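Local structure of chitin deacetylase (Bombyx mori, 5ZNT) at residues Ile27-Pro37 against Trp309-Ala319. The protein removes acetyl groups from the N-acetylglucosamine units of chitin with the help of a zinc ion, leaving chitosan, as a secreted insect enzyme of carbohydrate esterase family 4. Residues are numbered along the deposited sequence; the frame is centred on the assembly and turned at random.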
ATOM      1  N   ILE A  27       6.294  16.026 -12.314  1.00 26.64           N
ATOM      2  CA  ILE A  27       5.233  16.268 -11.343  1.00 27.75           C
ATOM      3  C   ILE A  27       3.899  16.425 -12.063  1.00 37.28           C
ATOM      4  O   ILE A  27       3.829  17.110 -13.095  1.00 36.48           O
ATOM      5  CB  ILE A  27       5.572  17.497 -10.486  1.00 28.75           C
ATOM      6  CG1 ILE A  27       6.892  17.278  -9.755  1.00 32.42           C
ATOM      7  CG2 ILE A  27       4.446  17.832  -9.535  1.00 28.25           C
ATOM      8  CD1 ILE A  27       7.406  18.533  -9.017  1.00 30.82           C
ATOM      9  N   PRO A  28       2.828  15.789 -11.577  1.00 33.56           N
ATOM     10  CA  PRO A  28       1.504  16.007 -12.171  1.00 34.39           C
ATOM     11  C   PRO A  28       1.148  17.486 -12.237  1.00 34.96           C
ATOM     12  O   PRO A  28       1.500  18.271 -11.354  1.00 33.98           O
ATOM     13  CB  PRO A  28       0.564  15.239 -11.232  1.00 30.19           C
ATOM     14  CG  PRO A  28       1.441  14.131 -10.674  1.00 29.58           C
ATOM     15  CD  PRO A  28       2.824  14.718 -10.560  1.00 29.17           C
ATOM     16  N   GLY A  29       0.457  17.865 -13.311  1.00 37.20           N
ATOM     17  CA  GLY A  29       0.074  19.259 -13.506  1.00 41.65           C
ATOM     18  C   GLY A  29       1.224  20.228 -13.674  1.00 41.32           C
ATOM     19  O   GLY A  29       0.993  21.440 -13.702  1.00 45.04           O
ATOM     20  N   ASP A  30       2.452  19.722 -13.781  1.00 38.05           N
ATOM     21  CA  ASP A  30       3.667  20.526 -13.903  1.00 43.71           C
ATOM     22  C   ASP A  30       3.739  21.609 -12.826  1.00 52.22           C
ATOM     23  O   ASP A  30       4.228  22.716 -13.060  1.00 41.98           O
ATOM     24  CB  ASP A  30       3.791  21.138 -15.303  1.00 49.69           C
ATOM     25  CG  ASP A  30       5.204  21.652 -15.589  1.00 69.09           C
ATOM     26  OD1 ASP A  30       6.181  20.922 -15.296  1.00 64.41           O
ATOM     27  OD2 ASP A  30       5.337  22.796 -16.086  1.00 77.03           O
ATOM     28  N   LEU A  31       3.261  21.285 -11.625  1.00 42.28           N
ATOM     29  CA  LEU A  31       3.435  22.194 -10.505  1.00 36.62           C
ATOM     30  C   LEU A  31       4.918  22.290 -10.149  1.00 39.01           C
ATOM     31  O   LEU A  31       5.670  21.322 -10.324  1.00 40.31           O
ATOM     32  CB  LEU A  31       2.632  21.719  -9.292  1.00 38.93           C
ATOM     33  CG  LEU A  31       1.167  22.156  -9.145  1.00 40.99           C
ATOM     34  CD1 LEU A  31       0.329  21.660 -10.282  1.00 39.90           C
ATOM     35  CD2 LEU A  31       0.573  21.664  -7.814  1.00 37.34           C
ATOM     36  N   PRO A  32       5.374  23.457  -9.685  1.00 38.89           N
ATOM     37  CA  PRO A  32       6.748  23.561  -9.179  1.00 39.16           C
ATOM     38  C   PRO A  32       6.932  22.685  -7.949  1.00 31.51           C
ATOM     39  O   PRO A  32       6.082  22.669  -7.063  1.00 39.69           O
ATOM     40  CB  PRO A  32       6.883  25.045  -8.804  1.00 36.39           C
ATOM     41  CG  PRO A  32       5.670  25.719  -9.352  1.00 34.36           C
ATOM     42  CD  PRO A  32       4.612  24.700  -9.470  1.00 38.30           C
ATOM     43  N   ALA A  33       8.085  22.010  -7.872  1.00 31.91           N
ATOM     44  CA  ALA A  33       8.365  21.133  -6.734  1.00 33.79           C
ATOM     45  C   ALA A  33       8.180  21.853  -5.400  1.00 40.36           C
ATOM     46  O   ALA A  33       7.642  21.275  -4.446  1.00 31.73           O
ATOM     47  CB  ALA A  33       9.783  20.565  -6.849  1.00 29.29           C
ATOM     48  N   ARG A  34       8.599  23.123  -5.311  1.00 35.12           N
ATOM     49  CA  ARG A  34       8.508  23.827  -4.034  1.00 33.92           C
ATOM     50  C   ARG A  34       7.064  24.073  -3.600  1.00 30.07           C
ATOM     51  O   ARG A  34       6.822  24.351  -2.422  1.00 34.80           O
ATOM     52  CB  ARG A  34       9.281  25.157  -4.100  1.00 43.66           C
ATOM     53  CG  ARG A  34       8.490  26.288  -4.740  1.00 50.15           C
ATOM     54  CD  ARG A  34       9.370  27.484  -5.114  1.00 60.63           C
ATOM     55  NE  ARG A  34       9.872  27.369  -6.484  1.00 68.87           N
ATOM     56  CZ  ARG A  34       9.362  28.012  -7.532  1.00 64.49           C
ATOM     57  NH1 ARG A  34       8.322  28.824  -7.379  1.00 60.64           N
ATOM     58  NH2 ARG A  34       9.887  27.828  -8.739  1.00 72.37           N
ATOM     59  N   ASP A  35       6.094  23.965  -4.505  1.00 29.58           N
ATOM     60  CA  ASP A  35       4.692  24.135  -4.133  1.00 31.83           C
ATOM     61  C   ASP A  35       3.943  22.815  -3.967  1.00 31.29           C
ATOM     62  O   ASP A  35       2.746  22.832  -3.669  1.00 34.12           O
ATOM     63  CB  ASP A  35       3.964  24.998  -5.167  1.00 35.14           C
ATOM     64  CG  ASP A  35       4.497  26.429  -5.215  1.00 43.81           C
ATOM     65  OD1 ASP A  35       4.794  27.003  -4.142  1.00 45.34           O
ATOM     66  OD2 ASP A  35       4.621  26.967  -6.330  1.00 49.54           O
ATOM     67  N   VAL A  36       4.614  21.686  -4.140  1.00 31.38           N
ATOM     68  CA  VAL A  36       3.994  20.358  -4.070  1.00 30.38           C
ATOM     69  C   VAL A  36       4.052  19.839  -2.635  1.00 23.69           C
ATOM     70  O   VAL A  36       5.140  19.777  -2.054  1.00 28.29           O
ATOM     71  CB  VAL A  36       4.691  19.390  -5.048  1.00 28.13           C
ATOM     72  CG1 VAL A  36       4.219  17.933  -4.857  1.00 25.87           C
ATOM     73  CG2 VAL A  36       4.482  19.859  -6.506  1.00 32.28           C
ATOM     74  N   PRO A  37       2.929  19.444  -2.028  1.00 23.31           N
ATOM     75  CA  PRO A  37       2.993  18.767  -0.720  1.00 24.41           C
ATOM     76  C   PRO A  37       3.765  17.456  -0.846  1.00 22.85           C
ATOM     77  O   PRO A  37       3.558  16.687  -1.790  1.00 24.11           O
ATOM     78  CB  PRO A  37       1.522  18.499  -0.372  1.00 27.69           C
ATOM     79  CG  PRO A  37       0.708  19.175  -1.427  1.00 27.33           C
ATOM     80  CD  PRO A  37       1.589  19.375  -2.621  1.00 25.55           C
ATOM     81  N   TRP A 309      -4.848  13.101  -5.335  1.00 20.67           N
ATOM     82  CA  TRP A 309      -4.060  14.308  -5.573  1.00 22.35           C
ATOM     83  C   TRP A 309      -3.531  14.352  -7.004  1.00 30.89           C
ATOM     84  O   TRP A 309      -3.578  15.402  -7.655  1.00 28.65           O
ATOM     85  CB  TRP A 309      -2.902  14.389  -4.584  1.00 25.02           C
ATOM     86  CG  TRP A 309      -2.113  15.679  -4.677  1.00 25.89           C
ATOM     87  CD1 TRP A 309      -2.263  16.787  -3.888  1.00 24.68           C
ATOM     88  CD2 TRP A 309      -1.064  15.988  -5.604  1.00 23.20           C
ATOM     89  NE1 TRP A 309      -1.379  17.771  -4.272  1.00 25.67           N
ATOM     90  CE2 TRP A 309      -0.635  17.308  -5.325  1.00 28.87           C
ATOM     91  CE3 TRP A 309      -0.454  15.285  -6.646  1.00 22.32           C
ATOM     92  CZ2 TRP A 309       0.381  17.935  -6.049  1.00 26.75           C
ATOM     93  CZ3 TRP A 309       0.556  15.909  -7.368  1.00 30.77           C
ATOM     94  CH2 TRP A 309       0.969  17.220  -7.059  1.00 27.14           C
ATOM     95  N   VAL A 310      -3.007  13.229  -7.506  1.00 28.81           N
ATOM     96  CA  VAL A 310      -2.515  13.188  -8.887  1.00 27.89           C
ATOM     97  C   VAL A 310      -3.612  13.596  -9.853  1.00 28.81           C
ATOM     98  O   VAL A 310      -3.356  14.239 -10.878  1.00 33.64           O
ATOM     99  CB  VAL A 310      -1.959  11.790  -9.221  1.00 28.70           C
ATOM    100  CG1 VAL A 310      -1.665  11.662 -10.725  1.00 30.33           C
ATOM    101  CG2 VAL A 310      -0.694  11.532  -8.428  1.00 25.88           C
ATOM    102  N   GLN A 311      -4.849  13.226  -9.546  1.00 27.62           N
ATOM    103  CA  GLN A 311      -5.960  13.500 -10.439  1.00 32.93           C
ATOM    104  C   GLN A 311      -6.418  14.949 -10.363  1.00 39.15           C
ATOM    105  O   GLN A 311      -7.124  15.414 -11.264  1.00 37.47           O
ATOM    106  CB  GLN A 311      -7.125  12.557 -10.118  1.00 27.97           C
ATOM    107  CG  GLN A 311      -6.856  11.084 -10.499  1.00 27.85           C
ATOM    108  CD  GLN A 311      -7.973  10.151 -10.035  1.00 32.88           C
ATOM    109  OE1 GLN A 311      -8.564  10.345  -8.968  1.00 30.84           O
ATOM    110  NE2 GLN A 311      -8.279   9.157 -10.845  1.00 35.45           N
ATOM    111  N   ASN A 312      -6.047  15.661  -9.305  1.00 32.76           N
ATOM    112  CA  ASN A 312      -6.412  17.065  -9.143  1.00 34.85           C
ATOM    113  C   ASN A 312      -5.325  17.739  -8.320  1.00 28.90           C
ATOM    114  O   ASN A 312      -5.492  18.005  -7.126  1.00 29.45           O
ATOM    115  CB  ASN A 312      -7.792  17.203  -8.491  1.00 32.93           C
ATOM    116  CG  ASN A 312      -8.179  18.649  -8.256  1.00 38.34           C
ATOM    117  OD1 ASN A 312      -7.567  19.560  -8.813  1.00 37.44           O
ATOM    118  ND2 ASN A 312      -9.189  18.869  -7.409  1.00 34.23           N
ATOM    119  N   PRO A 313      -4.179  18.013  -8.930  1.00 25.30           N
ATOM    120  CA  PRO A 313      -3.021  18.464  -8.152  1.00 28.46           C
ATOM    121  C   PRO A 313      -3.289  19.767  -7.402  1.00 30.83           C
ATOM    122  O   PRO A 313      -3.810  20.739  -7.956  1.00 29.69           O
ATOM    123  CB  PRO A 313      -1.928  18.608  -9.215  1.00 31.13           C
ATOM    124  CG  PRO A 313      -2.332  17.631 -10.279  1.00 30.55           C
ATOM    125  CD  PRO A 313      -3.821  17.707 -10.327  1.00 26.09           C
ATOM    126  N   ARG A 314      -2.962  19.756  -6.112  1.00 30.10           N
ATOM    127  CA  ARG A 314      -3.148  20.891  -5.222  1.00 30.02           C
ATOM    128  C   ARG A 314      -1.797  21.346  -4.698  1.00 36.30           C
ATOM    129  O   ARG A 314      -0.955  20.521  -4.329  1.00 30.22           O
ATOM    130  CB  ARG A 314      -4.049  20.536  -4.030  1.00 30.89           C
ATOM    131  CG  ARG A 314      -5.279  19.722  -4.375  1.00 31.58           C
ATOM    132  CD  ARG A 314      -6.137  20.434  -5.396  1.00 36.45           C
ATOM    133  NE  ARG A 314      -6.675  21.704  -4.918  1.00 37.10           N
ATOM    134  CZ  ARG A 314      -6.997  22.709  -5.729  1.00 45.84           C
ATOM    135  NH1 ARG A 314      -6.809  22.575  -7.042  1.00 37.90           N
ATOM    136  NH2 ARG A 314      -7.483  23.845  -5.233  1.00 37.56           N
ATOM    137  N   THR A 315      -1.597  22.661  -4.646  1.00 29.77           N
ATOM    138  CA  THR A 315      -0.399  23.199  -4.028  1.00 29.23           C
ATOM    139  C   THR A 315      -0.461  23.003  -2.518  1.00 28.50           C
ATOM    140  O   THR A 315      -1.513  22.688  -1.947  1.00 30.75           O
ATOM    141  CB  THR A 315      -0.255  24.694  -4.323  1.00 37.45           C
ATOM    142  OG1 THR A 315      -1.256  25.405  -3.583  1.00 31.06           O
ATOM    143  CG2 THR A 315      -0.422  24.981  -5.817  1.00 34.01           C
ATOM    144  N   VAL A 316       0.681  23.236  -1.863  1.00 28.84           N
ATOM    145  CA  VAL A 316       0.721  23.156  -0.405  1.00 28.20           C
ATOM    146  C   VAL A 316      -0.380  24.008   0.201  1.00 37.74           C
ATOM    147  O   VAL A 316      -1.053  23.593   1.153  1.00 36.90           O
ATOM    148  CB  VAL A 316       2.101  23.581   0.125  1.00 32.12           C
ATOM    149  CG1 VAL A 316       2.088  23.657   1.657  1.00 32.45           C
ATOM    150  CG2 VAL A 316       3.196  22.642  -0.383  1.00 30.04           C
ATOM    151  N   THR A 317      -0.591  25.216  -0.343  1.00 35.80           N
ATOM    152  CA  THR A 317      -1.601  26.096   0.243  1.00 35.84           C
ATOM    153  C   THR A 317      -3.003  25.540   0.038  1.00 33.63           C
ATOM    154  O   THR A 317      -3.824  25.552   0.960  1.00 36.99           O
ATOM    155  CB  THR A 317      -1.496  27.506  -0.339  1.00 38.00           C
ATOM    156  OG1 THR A 317      -0.137  27.963  -0.260  1.00 39.39           O
ATOM    157  CG2 THR A 317      -2.369  28.442   0.457  1.00 43.04           C
ATOM    158  N   GLU A 318      -3.292  25.038  -1.160  1.00 31.63           N
ATOM    159  CA  GLU A 318      -4.603  24.463  -1.411  1.00 34.58           C
ATOM    160  C   GLU A 318      -4.818  23.146  -0.668  1.00 35.07           C
ATOM    161  O   GLU A 318      -5.972  22.775  -0.412  1.00 33.22           O
ATOM    162  CB  GLU A 318      -4.782  24.260  -2.914  1.00 37.01           C
ATOM    163  CG  GLU A 318      -4.700  25.564  -3.714  1.00 40.82           C
ATOM    164  CD  GLU A 318      -4.472  25.313  -5.181  1.00 42.70           C
ATOM    165  OE1 GLU A 318      -3.876  24.262  -5.501  1.00 40.86           O
ATOM    166  OE2 GLU A 318      -4.889  26.150  -6.014  1.00 45.58           O
ATOM    167  N   ALA A 319      -3.743  22.434  -0.318  1.00 32.92           N
ATOM    168  CA  ALA A 319      -3.900  21.094   0.247  1.00 30.51           C
ATOM    169  C   ALA A 319      -4.666  21.105   1.566  1.00 32.53           C
ATOM    170  O   ALA A 319      -5.340  20.117   1.894  1.00 29.89           O
ATOM    171  CB  ALA A 319      -2.522  20.449   0.438  1.00 25.44           C
TER
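The carbonyl oxygen of D35 is gripped twice: V316 N donates a hydrogen bond to D35 O at 2.8 Å, tilted 27° from the carbonyl plane, and T315 CA adds a CA-H...O contact. The two donors sit where the short helix of about 316-319 begins, T315 at its N-cap and V316 at its first turn, and a capping box closes this end: T315 N gives a straight bond to E318 OE1 (166°), and E318 N returns one to T315 OG1. The loop leading into strand 38-45 of the deacetylase domain's parallel sheet is thus tied to the segment following helix 303-311, well away from the zinc site. W309 turns its indole to the loop, its side chain leaving the backbone with CG anti to N (chi1 -174°); P28 CG meets W309 CZ3 at the edge (3.9 Å), while L31 CD2, V36 CG1 and P37 CD approach obliquely. P313 CA sits 3.8 Å above one ring face, and W182 and W325 also meet the indole. Its pyrrole nitrogen is satisfied within its own segment, W309 NE1 to R314 O (2.8 Å), on a lone pair in the carbonyl plane. With an alanine here the indole is gone, and R314 O would probably lose this donor while a gap opened between P28, L31, V36 and P37. P37 packs beside the W309 NE1 to R314 O bond, its CG resting 3.9 Å from A319 CB and its CD 3.3 Å from R314 O.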